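Side-chain contact in uncharacterized HTH-type transcriptional regulator YydK (Bacillus subtilis subsp. subtilis, PDB 3BWG), which probably binds DNA and regulates transcription as a member of the GntR family: residues F162-R166 with E167-L171. Residues are numbered along the deposited sequence; the frame is centred on the assembly and turned at random.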
loop_
_atom_site.group_PDB
_atom_site.type_symbol
_atom_site.label_atom_id
_atom_site.label_comp_id
_atom_site.label_asym_id
_atom_site.label_seq_id
_atom_site.Cartn_x
_atom_site.Cartn_y
_atom_site.Cartn_z
ATOM N N PHE B 162 18.415 3.726 5.301
ATOM C CA PHE B 162 17.623 4.943 5.088
ATOM C C PHE B 162 17.846 5.949 6.173
ATOM O O PHE B 162 17.820 7.148 5.904
ATOM C CB PHE B 162 16.135 4.634 5.021
ATOM C CG PHE B 162 15.690 4.084 3.687
ATOM C CD1 PHE B 162 16.610 3.755 2.699
ATOM C CD2 PHE B 162 14.373 3.814 3.451
ATOM C CE1 PHE B 162 16.219 3.228 1.494
ATOM C CE2 PHE B 162 13.981 3.263 2.215
ATOM C CZ PHE B 162 14.914 2.992 1.254
ATOM N N HIS B 163 18.059 5.457 7.399
ATOM C CA HIS B 163 18.469 6.349 8.468
ATOM C C HIS B 163 19.727 7.140 8.144
ATOM O O HIS B 163 19.727 8.334 8.361
ATOM C CB HIS B 163 18.602 5.666 9.840
ATOM C CG HIS B 163 18.905 6.645 10.941
ATOM N ND1 HIS B 163 17.925 7.403 11.548
ATOM C CD2 HIS B 163 20.083 7.048 11.482
ATOM C CE1 HIS B 163 18.481 8.200 12.448
ATOM N NE2 HIS B 163 19.792 8.017 12.417
ATOM N N TYR B 164 20.782 6.491 7.639
ATOM C CA TYR B 164 22.040 7.174 7.307
ATOM C C TYR B 164 21.830 8.159 6.157
ATOM O O TYR B 164 22.387 9.257 6.135
ATOM C CB TYR B 164 23.135 6.149 6.962
ATOM C CG TYR B 164 24.299 6.664 6.127
ATOM C CD1 TYR B 164 25.289 7.528 6.676
ATOM C CD2 TYR B 164 24.421 6.277 4.770
ATOM C CE1 TYR B 164 26.368 8.017 5.864
ATOM C CE2 TYR B 164 25.469 6.749 3.957
ATOM C CZ TYR B 164 26.446 7.605 4.496
ATOM O OH TYR B 164 27.500 8.012 3.649
ATOM N N ILE B 165 21.018 7.728 5.203
ATOM C CA ILE B 165 20.747 8.487 4.003
ATOM C C ILE B 165 20.124 9.817 4.367
ATOM O O ILE B 165 20.556 10.839 3.845
ATOM C CB ILE B 165 19.886 7.660 3.035
ATOM C CG1 ILE B 165 20.756 6.499 2.540
ATOM C CG2 ILE B 165 19.348 8.547 1.870
ATOM C CD1 ILE B 165 20.126 5.636 1.476
ATOM N N ARG B 166 19.146 9.785 5.275
ATOM C CA ARG B 166 18.404 10.963 5.699
ATOM C C ARG B 166 19.311 11.779 6.607
ATOM O O ARG B 166 19.600 12.943 6.323
ATOM C CB ARG B 166 17.117 10.596 6.475
ATOM C CG ARG B 166 15.984 9.894 5.683
ATOM C CD ARG B 166 14.767 9.535 6.633
ATOM N NE ARG B 166 14.738 8.134 7.140
ATOM C CZ ARG B 166 14.872 7.745 8.428
ATOM N NH1 ARG B 166 15.063 8.636 9.410
ATOM N NH2 ARG B 166 14.817 6.446 8.739
ATOM N N GLU B 167 19.778 11.124 7.672
ATOM C CA GLU B 167 20.445 11.786 8.772
ATOM C C GLU B 167 21.876 12.157 8.424
ATOM O O GLU B 167 22.269 13.269 8.669
ATOM C CB GLU B 167 20.392 10.911 10.025
ATOM C CG GLU B 167 20.015 11.672 11.278
ATOM C CD GLU B 167 18.638 12.370 11.200
ATOM O OE1 GLU B 167 17.615 11.697 10.917
ATOM O OE2 GLU B 167 18.580 13.597 11.446
ATOM N N GLY B 168 22.621 11.248 7.800
ATOM C CA GLY B 168 24.046 11.420 7.575
ATOM C C GLY B 168 24.371 12.085 6.261
ATOM O O GLY B 168 25.235 12.953 6.215
ATOM N N LEU B 169 23.691 11.676 5.182
ATOM C CA LEU B 169 23.913 12.298 3.875
ATOM C C LEU B 169 23.041 13.533 3.634
ATOM O O LEU B 169 23.306 14.328 2.706
ATOM C CB LEU B 169 23.695 11.285 2.753
ATOM C CG LEU B 169 24.685 10.123 2.608
ATOM C CD1 LEU B 169 24.335 9.328 1.369
ATOM C CD2 LEU B 169 26.119 10.644 2.540
ATOM N N GLY B 170 21.995 13.684 4.449
ATOM C CA GLY B 170 21.064 14.796 4.316
ATOM C C GLY B 170 20.169 14.743 3.094
ATOM O O GLY B 170 19.706 15.776 2.623
ATOM N N LEU B 171 19.893 13.537 2.595
ATOM C CA LEU B 171 19.045 13.368 1.422
ATOM C C LEU B 171 17.575 13.255 1.798
ATOM O O LEU B 171 17.233 12.776 2.874
ATOM C CB LEU B 171 19.473 12.119 0.631
ATOM C CG LEU B 171 20.869 12.259 0.028
ATOM C CD1 LEU B 171 21.297 10.955 -0.579
ATOM C CD2 LEU B 171 20.913 13.389 -0.992
#
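Tyr164 reaches forward to Leu169 as the helix 161-167 runs out into a loop. Tyr164 CZ lies 3.6 Å from Leu169 CG, and both leucine methyls reach the hydroxyl end of the ring. The fit is tight there, with Tyr164 OH 3.2 Å from Leu169 CD2. The ring gets there because CG is anti to the backbone N (chi1 158°). With an alanine here, Leu169 would probably lose this apolar cover and Tyr151 O its weak hydrogen bond from the ring hydroxyl.

Glu167 N bonds to His163 O (2.9 Å, 160° at the hydrogen). Glu167 CB lies over one face of the His163 ring, a CH-pi contact 4.1 Å from the centroid. A bend at chi2 (59°) keeps Glu167 CG near His163 NE2. Glu167 OE1 stays 4.3 Å from Arg166 NH1, so the attraction is probably modest.

The Tyr164 backbone O accepts from both Gly168 N (2.6 Å) and Leu169 N (2.9 Å), the Gly168 bond being more bent. The second spans five residues, as in a pi-helical turn, consistent with a widened last turn. Gly170, with positive phi, turns the chain. Leu171 N then bonds to Ile165 O, and Arg166 CA makes a CA-H...O contact with Leu171 O (3.6 Å).

This is helix-end packing at the surface of the UTRA domain. Leu169 and Leu171 face the 148-150 loop, while Ile165 and Arg166 rest on Ile173 of strand 173-184, and Ile165 also meets Phe216 of strand 215-224.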